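Local coordinates for endo-1,3-beta-glucanase, family GH16 (Zobellia galactanivorans, PDB 4BPZ), which probably hydrolyses internal beta-1,3-glucosidic bonds of laminarin, and here holds a trisaccharide of mixed-linkage glucan in its substrate cleft, at residues T124-G129 and P221-L226; L13-E18 and S89-T94; K108-A113 and W151-T156. The protein carries 1 engineered substitution. All blocks are in the same frame, centred on the assembly; numbering follows the deposited sequence.

Contact 1: T124-G129 and P221-L226; sequences TGNYFG and PHYLLL
The phenol oxygen OH of Y223 sits where strand 222-226 meets the loop 124-129, next to the side-chain amide of N126, and it is hydrogen-bonded with S121 OG, earlier in the same loop. The CB of N126 lies 3.9 Å from Y223 OH; the two side chains cross at about a right angle, with the amide and ring planes 74° apart. F128 also meets the tyrosine, nearer its CB end. These two aromatic side chains run past each other in opposite directions, with CD2 of F128 3.6 Å from CD2 of Y223 and CE2 of F128 3.7 Å from CB of Y223. Their rings are tilted at 34° with centroids 5.4 Å apart, an oblique pairing. In the concanavalin-like beta-sandwich of family GH16, alternation along a strand sends neighbouring side chains to different faces: Y223 turns toward the loop, whereas L224 packs on V252 and L226 on I249 of strand 244-255. Y223 places its CG between the backbone N and the carbonyl carbon (chi1 59°), a rotamer that directs the ring to the loop. Within the loop, CD2 of Y127 lies 3.6 Å above the plane of the F128 ring, offset toward the rim, while A92 of strand 82-93 also touches F128. About 8 Å separates the side chain of Y223 from a bound beta-D-glucopyranose.

Contact 2: L13-E18 and S89-T94; sequences LVFSDE and SKFAFT. With CA (calcium ion), chain E.
F15 and F91 bring their chains together without any hydrogen bond between the two segments: their CA atoms are 7.5 Å apart, and strand 13-17 pairs instead with strand 244-255, where V14 and F15 both face I254 in a classic beta bulge. The bulge lets two successive residues turn to the same partner, and both V14 and F15 meet the ring of F91. F15 puts its CB over the centre of that ring, 3.6 Å from the centroid and only 14° off the normal, a CH-pi contact. With CG anti to the backbone N (chi1 173°), the F15 ring is carried past F91 rather than onto it; the planes are close to parallel, at 18°, but the centroids are 5.0 Å apart and the rings hardly overlap. V14 approaches the far end of F91, CG2 lying 3.6 Å from CZ. Where 89-94 turns its corner, K90 is the centre of an inverse gamma turn, and S89 OG donates to F91 O at 2.8 Å, in the carbonyl plane, while accepting from L224 N. At the other end of 13-18 the backbone carbonyl O of E18 coordinates calcium at 2.4 Å, with E20, G62 and D250 completing the protein ligands, and the carboxylate OE1 of E18 accepts from a calcium-bound water at 2.7 Å. That carboxylate also forms a salt bridge with R253, and the metal probably polarises the shared water toward it. The segments themselves meet mainly through apolar and CH-pi contacts; with no directional hydrogen bond tying them, their cohesion comes from dispersion and ring-face contact, while S89 and E18 find their polar partners within their own segments or outside both.

Contact 3: K108-A113 and W151-T156; sequences KGTWPA and WDKEST. With GLC (alpha-D-glucopyranose), chain C.
K153 extends its ammonium group to T110 and gives two hydrogen bonds to that one residue, NZ lying 2.9 Å from T110 O and equally 2.9 Å from T110 OG1. The carbonyl oxygen is met from above its plane, the ammonium approaching tilted 45° out of it. A bend at chi2 (-55°) followed by an extended end brings NZ there, and N149 O is a third acceptor for it. T110 OG1 serves twice as well, accepting from the lysine and bonding to K107 O. This is the close part of the contact; CD of P112 lies beside the ammonium group, 4.1 Å from K153 NZ, a looser contact. Strand 110-118 belongs to the beta-sandwich of GH16 enzymes, next to strand 222-230, and past T110 it enters the glycan pocket. There W111 NE1, hydrogen-bonded to E147 OE1, lies 3.1 Å from O6 of the bound glucose, while CB of A113 is 3.5 Å from its C6. The solvent side is more loosely packed. The exposed side chains of K108 and W151 lie at this edge and approach the facing segment only loosely. Within 151-156, D152 to S155 form a type I turn, reinforced by an Asx turn in which E154 N donates to D152 OD1 at 3.0 Å.

How the contacts relate
Contacts 1 and 2, with centres 12 Å apart, are joined directly by neighbouring strands 222-230 and 82-93: L224 O lies 2.8 Å from S89 N and H222 N is likewise 2.8 Å from F93 O, both probable hydrogen bonds. Contact 3 stands across the chain's centre, its own centre 23 Å from that of contact 1 and 26 Å from that of contact 2. Strand 222-230 has 82-93 and 110-118 as neighbours, linking the three; contacts 1 and 3 approach to about 4 Å between nearest atoms without touching. Contact 3 holds glycan-pocket residues, near the engineered S142 of that pocket, whereas contact 2 carries the calcium ligand E18. Contact 1 lies outside the pocket.

Contact 1: T124-G129 and P221-L226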
loop_
_atom_site.group_PDB
_atom_site.type_symbol
_atom_site.label_atom_id
_atom_site.label_comp_id
_atom_site.label_asym_id
_atom_site.label_seq_id
_atom_site.Cartn_x
_atom_site.Cartn_y
_atom_site.Cartn_z
ATOM N N THR A 124 15.206 0.777 0.782
ATOM C CA THR A 124 15.821 2.073 0.764
ATOM C C THR A 124 14.888 3.183 1.245
ATOM O O THR A 124 13.825 3.319 0.729
ATOM C CB THR A 124 16.544 2.398 -0.564
ATOM O OG1 THR A 124 17.578 1.367 -0.667
ATOM C CG2 THR A 124 17.060 3.786 -0.594
ATOM N N GLY A 125 15.359 3.997 2.203
ATOM C CA GLY A 125 14.565 5.188 2.594
ATOM C C GLY A 125 13.327 4.841 3.428
ATOM O O GLY A 125 12.475 5.722 3.594
ATOM N N ASN A 126 13.209 3.617 3.915
ATOM C CA ASN A 126 12.090 3.252 4.753
ATOM C C ASN A 126 12.346 3.637 6.221
ATOM O O ASN A 126 13.339 4.258 6.550
ATOM C CB ASN A 126 11.680 1.785 4.580
ATOM C CG ASN A 126 12.469 0.817 5.390
ATOM O OD1 ASN A 126 12.039 -0.378 5.486
ATOM N ND2 ASN A 126 13.525 1.209 6.014
ATOM N N TYR A 127 11.433 3.337 7.118
ATOM C CA TYR A 127 11.552 3.811 8.492
ATOM C C TYR A 127 12.359 2.876 9.365
ATOM O O TYR A 127 12.933 3.340 10.366
ATOM C CB TYR A 127 10.126 3.940 9.026
ATOM C CG TYR A 127 10.079 4.544 10.418
ATOM C CD1 TYR A 127 10.509 5.854 10.696
ATOM C CD2 TYR A 127 9.538 3.802 11.473
ATOM C CE1 TYR A 127 10.471 6.368 12.023
ATOM C CE2 TYR A 127 9.488 4.332 12.744
ATOM C CZ TYR A 127 9.932 5.573 13.007
ATOM O OH TYR A 127 9.854 6.130 14.307
ATOM N N PHE A 128 12.451 1.605 9.066
ATOM C CA PHE A 128 13.001 0.564 9.961
ATOM C C PHE A 128 14.427 0.148 9.622
ATOM O O PHE A 128 15.050 -0.426 10.540
ATOM C CB PHE A 128 12.064 -0.648 9.998
ATOM C CG PHE A 128 10.706 -0.306 10.543
ATOM C CD1 PHE A 128 10.514 -0.083 11.883
ATOM C CD2 PHE A 128 9.614 -0.103 9.661
ATOM C CE1 PHE A 128 9.246 0.210 12.408
ATOM C CE2 PHE A 128 8.383 0.263 10.144
ATOM C CZ PHE A 128 8.167 0.405 11.490
ATOM N N GLY A 129 14.942 0.416 8.434
ATOM C CA GLY A 129 16.321 0.001 8.165
ATOM C C GLY A 129 16.552 -1.425 8.453
ATOM O O GLY A 129 15.775 -2.297 8.044
ATOM N N PRO A 221 7.239 -9.020 12.152
ATOM C CA PRO A 221 6.484 -7.750 11.974
ATOM C C PRO A 221 6.430 -7.300 10.553
ATOM O O PRO A 221 7.428 -7.424 9.819
ATOM C CB PRO A 221 7.263 -6.741 12.834
ATOM C CG PRO A 221 7.806 -7.632 14.012
ATOM C CD PRO A 221 8.297 -8.877 13.204
ATOM N N HIS A 222 5.311 -6.716 10.191
ATOM C CA HIS A 222 5.139 -5.985 8.896
ATOM C C HIS A 222 4.714 -4.582 9.199
ATOM O O HIS A 222 4.242 -4.256 10.270
ATOM C CB HIS A 222 4.038 -6.677 8.035
ATOM C CG HIS A 222 4.459 -7.900 7.311
ATOM N ND1 HIS A 222 5.100 -8.993 7.766
ATOM C CD2 HIS A 222 4.177 -8.107 5.995
ATOM C CE1 HIS A 222 5.300 -9.835 6.697
ATOM N NE2 HIS A 222 4.726 -9.276 5.624
ATOM N N TYR A 223 4.955 -3.686 8.235
ATOM C CA TYR A 223 4.425 -2.339 8.245
ATOM C C TYR A 223 3.531 -2.099 7.062
ATOM O O TYR A 223 3.600 -2.815 6.048
ATOM C CB TYR A 223 5.529 -1.268 8.360
ATOM C CG TYR A 223 6.531 -1.290 7.264
ATOM C CD1 TYR A 223 6.338 -0.566 6.057
ATOM C CD2 TYR A 223 7.708 -2.060 7.365
ATOM C CE1 TYR A 223 7.275 -0.588 5.057
ATOM C CE2 TYR A 223 8.652 -2.084 6.363
ATOM C CZ TYR A 223 8.443 -1.317 5.223
ATOM O OH TYR A 223 9.425 -1.326 4.252
ATOM N N LEU A 224 2.669 -1.104 7.167
ATOM C CA LEU A 224 1.680 -0.772 6.143
ATOM C C LEU A 224 2.236 0.289 5.188
ATOM O O LEU A 224 2.968 1.215 5.600
ATOM C CB LEU A 224 0.425 -0.190 6.808
ATOM C CG LEU A 224 -0.816 0.004 5.938
ATOM C CD1 LEU A 224 -1.407 -1.375 5.575
ATOM C CD2 LEU A 224 -1.862 0.812 6.730
ATOM N N LEU A 225 1.884 0.173 3.897
ATOM C CA LEU A 225 2.166 1.131 2.891
ATOM C C LEU A 225 0.892 1.616 2.221
ATOM O O LEU A 225 -0.020 0.803 1.984
ATOM C CB LEU A 225 3.113 0.574 1.808
ATOM C CG LEU A 225 4.521 0.105 2.276
ATOM C CD1 LEU A 225 4.534 -1.358 2.657
ATOM C CD2 LEU A 225 5.572 0.403 1.246
ATOM N N LEU A 226 0.868 2.897 1.840
ATOM C CA LEU A 226 -0.252 3.505 1.103
ATOM C C LEU A 226 0.356 4.342 0.005
ATOM O O LEU A 226 1.231 5.176 0.289
ATOM C CB LEU A 226 -1.028 4.476 2.024
ATOM C CG LEU A 226 -1.635 3.807 3.235
ATOM C CD1 LEU A 226 -2.126 4.946 4.188
ATOM C CD2 LEU A 226 -2.734 2.840 2.911
#

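Contact 2: L13-E18 and S89-T94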
loop_
_atom_site.group_PDB
_atom_site.type_symbol
_atom_site.label_atom_id
_atom_site.label_comp_id
_atom_site.label_asym_id
_atom_site.label_seq_id
_atom_site.Cartn_x
_atom_site.Cartn_y
_atom_site.Cartn_z
ATOM N N LEU A 13 -7.648 -2.427 19.787
ATOM C CA LEU A 13 -7.114 -1.438 18.897
ATOM C C LEU A 13 -5.672 -1.123 19.249
ATOM O O LEU A 13 -5.404 -0.731 20.387
ATOM C CB LEU A 13 -7.992 -0.180 18.917
ATOM C CG LEU A 13 -7.574 0.899 17.823
ATOM C CD1 LEU A 13 -7.927 0.470 16.428
ATOM C CD2 LEU A 13 -8.375 2.153 18.184
ATOM N N VAL A 14 -4.739 -1.270 18.318
ATOM C CA VAL A 14 -3.295 -1.003 18.546
ATOM C C VAL A 14 -2.734 0.119 17.769
ATOM O O VAL A 14 -1.670 0.663 18.141
ATOM C CB VAL A 14 -2.426 -2.295 18.390
ATOM C CG1 VAL A 14 -2.872 -3.327 19.474
ATOM C CG2 VAL A 14 -2.573 -2.894 16.989
ATOM N N PHE A 15 -3.382 0.521 16.676
ATOM C CA PHE A 15 -2.898 1.642 15.883
ATOM C C PHE A 15 -4.083 2.152 15.100
ATOM O O PHE A 15 -4.844 1.359 14.559
ATOM C CB PHE A 15 -1.819 1.176 14.873
ATOM C CG PHE A 15 -1.378 2.242 13.891
ATOM C CD1 PHE A 15 -0.346 3.143 14.177
ATOM C CD2 PHE A 15 -1.995 2.331 12.677
ATOM C CE1 PHE A 15 0.061 4.133 13.248
ATOM C CE2 PHE A 15 -1.582 3.302 11.721
ATOM C CZ PHE A 15 -0.497 4.184 11.965
ATOM N N SER A 16 -4.171 3.501 14.961
ATOM C CA SER A 16 -5.201 4.015 14.046
ATOM C C SER A 16 -4.876 5.414 13.649
ATOM O O SER A 16 -4.163 6.149 14.370
ATOM C CB SER A 16 -6.594 3.976 14.655
ATOM O OG SER A 16 -6.667 4.818 15.767
ATOM N N ASP A 17 -5.453 5.805 12.547
ATOM C CA ASP A 17 -5.478 7.241 12.176
ATOM C C ASP A 17 -6.880 7.468 11.612
ATOM O O ASP A 17 -7.217 6.895 10.563
ATOM C CB ASP A 17 -4.332 7.688 11.247
ATOM C CG ASP A 17 -4.199 9.190 11.282
ATOM O OD1 ASP A 17 -5.149 9.889 11.680
ATOM O OD2 ASP A 17 -3.066 9.654 10.826
ATOM N N GLU A 18 -7.705 8.273 12.282
ATOM C CA GLU A 18 -9.006 8.673 11.809
ATOM C C GLU A 18 -8.969 9.924 10.896
ATOM O O GLU A 18 -9.958 10.284 10.323
ATOM C CB GLU A 18 -9.931 8.972 13.013
ATOM C CG GLU A 18 -10.107 7.729 13.889
ATOM C CD GLU A 18 -10.808 6.593 13.259
ATOM O OE1 GLU A 18 -11.771 6.727 12.441
ATOM O OE2 GLU A 18 -10.454 5.454 13.649
ATOM N N SER A 89 3.568 3.146 7.526
ATOM C CA SER A 89 3.270 3.326 8.959
ATOM C C SER A 89 4.555 3.240 9.775
ATOM O O SER A 89 5.433 2.407 9.538
ATOM C CB SER A 89 2.290 2.252 9.439
ATOM O OG SER A 89 2.748 0.913 9.309
ATOM N N LYS A 90 4.571 4.117 10.803
ATOM C CA LYS A 90 5.584 4.156 11.865
ATOM C C LYS A 90 5.075 3.204 12.962
ATOM O O LYS A 90 4.841 3.567 14.110
ATOM C CB LYS A 90 5.798 5.595 12.376
ATOM C CG LYS A 90 6.571 6.394 11.389
ATOM C CD LYS A 90 7.139 7.595 12.135
ATOM C CE LYS A 90 7.942 8.381 11.099
ATOM N NZ LYS A 90 8.373 9.703 11.689
ATOM N N PHE A 91 4.832 1.974 12.536
ATOM C CA PHE A 91 4.142 1.021 13.417
ATOM C C PHE A 91 4.268 -0.252 12.686
ATOM O O PHE A 91 3.768 -0.372 11.568
ATOM C CB PHE A 91 2.630 1.337 13.620
ATOM C CG PHE A 91 1.905 0.309 14.480
ATOM C CD1 PHE A 91 2.105 0.334 15.864
ATOM C CD2 PHE A 91 1.080 -0.694 13.940
ATOM C CE1 PHE A 91 1.440 -0.559 16.721
ATOM C CE2 PHE A 91 0.427 -1.620 14.790
ATOM C CZ PHE A 91 0.640 -1.549 16.160
ATOM N N ALA A 92 4.919 -1.188 13.333
ATOM C CA ALA A 92 5.147 -2.498 12.778
ATOM C C ALA A 92 4.454 -3.520 13.669
ATOM O O ALA A 92 4.508 -3.328 14.910
ATOM C CB ALA A 92 6.646 -2.797 12.643
ATOM N N PHE A 93 3.874 -4.556 13.148
ATOM C CA PHE A 93 3.033 -5.449 13.934
ATOM C C PHE A 93 3.067 -6.851 13.352
ATOM O O PHE A 93 3.286 -6.998 12.126
ATOM C CB PHE A 93 1.596 -4.923 14.038
ATOM C CG PHE A 93 0.928 -4.821 12.723
ATOM C CD1 PHE A 93 1.260 -3.815 11.794
ATOM C CD2 PHE A 93 -0.013 -5.768 12.306
ATOM C CE1 PHE A 93 0.711 -3.710 10.537
ATOM C CE2 PHE A 93 -0.602 -5.642 10.991
ATOM C CZ PHE A 93 -0.185 -4.643 10.145
ATOM N N THR A 94 2.820 -7.823 14.233
ATOM C CA THR A 94 2.713 -9.229 13.827
ATOM C C THR A 94 1.378 -9.739 14.192
ATOM O O THR A 94 1.024 -9.783 15.383
ATOM C CB THR A 94 3.771 -10.123 14.491
ATOM O OG1 THR A 94 5.030 -9.482 14.249
ATOM C CG2 THR A 94 3.765 -11.519 13.898
HETATM CA CA CA E . -11.855 9.967 8.957
HETATM O O HOH W 1 -12.757 8.425 10.551
#

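Contact 3: K108-A113 and W151-T156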
loop_
_atom_site.group_PDB
_atom_site.type_symbol
_atom_site.label_atom_id
_atom_site.label_comp_id
_atom_site.label_asym_id
_atom_site.label_seq_id
_atom_site.Cartn_x
_atom_site.Cartn_y
_atom_site.Cartn_z
ATOM N N LYS A 108 -7.598 6.430 -15.614
ATOM C CA LYS A 108 -6.718 5.490 -16.244
ATOM C C LYS A 108 -5.254 5.821 -15.964
ATOM O O LYS A 108 -4.911 6.995 -15.965
ATOM C CB LYS A 108 -6.986 5.478 -17.791
ATOM C CG LYS A 108 -6.234 4.423 -18.553
ATOM C CD LYS A 108 -6.803 4.345 -20.000
ATOM C CE LYS A 108 -5.895 3.369 -20.742
ATOM N NZ LYS A 108 -6.392 2.892 -22.073
ATOM N N GLY A 109 -4.434 4.790 -15.795
ATOM C CA GLY A 109 -3.025 4.972 -15.529
ATOM C C GLY A 109 -2.619 4.935 -14.054
ATOM O O GLY A 109 -1.427 4.842 -13.767
ATOM N N THR A 110 -3.592 5.080 -13.161
ATOM C CA THR A 110 -3.332 5.099 -11.732
ATOM C C THR A 110 -3.308 3.671 -11.169
ATOM O O THR A 110 -4.069 2.777 -11.580
ATOM C CB THR A 110 -4.407 5.928 -11.009
ATOM O OG1 THR A 110 -5.698 5.299 -11.203
ATOM C CG2 THR A 110 -4.468 7.362 -11.421
ATOM N N TRP A 111 -2.424 3.489 -10.182
ATOM C CA TRP A 111 -2.184 2.194 -9.544
ATOM C C TRP A 111 -2.158 2.409 -8.047
ATOM O O TRP A 111 -1.039 2.506 -7.444
ATOM C CB TRP A 111 -0.909 1.584 -10.120
ATOM C CG TRP A 111 -0.476 0.270 -9.555
ATOM C CD1 TRP A 111 -1.149 -0.557 -8.677
ATOM C CD2 TRP A 111 0.780 -0.360 -9.853
ATOM N NE1 TRP A 111 -0.355 -1.683 -8.398
ATOM C CE2 TRP A 111 0.811 -1.549 -9.104
ATOM C CE3 TRP A 111 1.843 -0.044 -10.687
ATOM C CZ2 TRP A 111 1.887 -2.428 -9.183
ATOM C CZ3 TRP A 111 2.932 -0.933 -10.782
ATOM C CH2 TRP A 111 2.929 -2.114 -10.041
ATOM N N PRO A 112 -3.265 2.509 -7.393
ATOM C CA PRO A 112 -3.280 2.674 -5.925
ATOM C C PRO A 112 -3.013 1.339 -5.250
ATOM O O PRO A 112 -3.310 0.271 -5.793
ATOM C CB PRO A 112 -4.755 3.094 -5.635
ATOM C CG PRO A 112 -5.538 2.312 -6.710
ATOM C CD PRO A 112 -4.665 2.425 -7.965
ATOM N N ALA A 113 -2.496 1.411 -4.014
ATOM C CA ALA A 113 -2.278 0.209 -3.252
ATOM C C ALA A 113 -2.327 0.485 -1.751
ATOM O O ALA A 113 -1.919 1.551 -1.275
ATOM C CB ALA A 113 -0.942 -0.423 -3.593
ATOM N N TRP A 151 -6.347 -0.058 -15.889
ATOM C CA TRP A 151 -7.229 -0.229 -17.049
ATOM C C TRP A 151 -8.552 -0.894 -16.658
ATOM O O TRP A 151 -9.441 -0.995 -17.515
ATOM C CB TRP A 151 -6.551 -1.046 -18.122
ATOM C CG TRP A 151 -6.064 -2.401 -17.609
ATOM C CD1 TRP A 151 -6.746 -3.569 -17.532
ATOM C CD2 TRP A 151 -4.721 -2.685 -17.134
ATOM N NE1 TRP A 151 -5.946 -4.551 -16.970
ATOM C CE2 TRP A 151 -4.687 -4.065 -16.751
ATOM C CE3 TRP A 151 -3.579 -1.922 -17.006
ATOM C CZ2 TRP A 151 -3.478 -4.686 -16.296
ATOM C CZ3 TRP A 151 -2.421 -2.526 -16.554
ATOM C CH2 TRP A 151 -2.374 -3.863 -16.230
ATOM N N ASP A 152 -8.735 -1.365 -15.419
ATOM C CA ASP A 152 -9.959 -2.050 -15.021
ATOM C C ASP A 152 -10.298 -1.606 -13.614
ATOM O O ASP A 152 -9.906 -2.226 -12.627
ATOM C CB ASP A 152 -9.826 -3.549 -15.108
ATOM C CG ASP A 152 -11.061 -4.301 -14.589
ATOM O OD1 ASP A 152 -12.115 -3.657 -14.402
ATOM O OD2 ASP A 152 -10.951 -5.546 -14.406
ATOM N N LYS A 153 -11.079 -0.536 -13.547
ATOM C CA LYS A 153 -11.477 -0.015 -12.228
ATOM C C LYS A 153 -12.663 -0.705 -11.684
ATOM O O LYS A 153 -13.131 -0.321 -10.583
ATOM C CB LYS A 153 -11.705 1.542 -12.316
ATOM C CG LYS A 153 -10.487 2.326 -12.845
ATOM C CD LYS A 153 -9.213 2.009 -11.975
ATOM C CE LYS A 153 -8.122 3.048 -12.264
ATOM N NZ LYS A 153 -6.914 2.657 -11.425
ATOM N N GLU A 154 -13.121 -1.751 -12.332
ATOM C CA GLU A 154 -14.260 -2.528 -11.832
ATOM C C GLU A 154 -13.874 -3.873 -11.137
ATOM O O GLU A 154 -14.724 -4.670 -10.839
ATOM C CB GLU A 154 -15.217 -2.800 -13.027
ATOM C CG GLU A 154 -15.897 -1.535 -13.557
ATOM C CD GLU A 154 -14.990 -0.480 -14.153
ATOM O OE1 GLU A 154 -14.208 -0.841 -15.080
ATOM O OE2 GLU A 154 -15.147 0.721 -13.743
ATOM N N SER A 155 -12.558 -4.022 -10.879
ATOM C CA SER A 155 -12.149 -5.119 -10.064
ATOM C C SER A 155 -10.995 -4.669 -9.146
ATOM O O SER A 155 -10.286 -3.707 -9.396
ATOM C CB SER A 155 -11.795 -6.308 -10.979
ATOM O OG SER A 155 -10.633 -6.954 -10.691
ATOM N N THR A 156 -10.867 -5.371 -8.046
ATOM C CA THR A 156 -9.758 -5.158 -7.115
ATOM C C THR A 156 -8.932 -6.437 -7.032
ATOM O O THR A 156 -9.433 -7.547 -7.269
ATOM C CB THR A 156 -10.239 -4.727 -5.692
ATOM O OG1 THR A 156 -10.869 -5.789 -5.022
ATOM C CG2 THR A 156 -11.145 -3.520 -5.735
HETATM C C1 GLC C . 2.798 -5.575 -4.806
HETATM C C2 GLC C . 4.084 -5.612 -5.699
HETATM C C3 GLC C . 4.879 -4.336 -5.385
HETATM C C4 GLC C . 4.053 -3.141 -5.590
HETATM C C5 GLC C . 2.971 -3.243 -4.542
HETATM C C6 GLC C . 1.994 -2.089 -4.555
HETATM O O1 GLC C . 3.045 -5.923 -3.461
HETATM O O2 GLC C . 4.773 -6.793 -5.376
HETATM O O3 GLC C . 6.076 -4.290 -6.272
HETATM O O4 GLC C . 4.850 -1.953 -5.423
HETATM O O5 GLC C . 2.194 -4.428 -4.826
HETATM O O6 GLC C . 1.321 -1.972 -5.803
#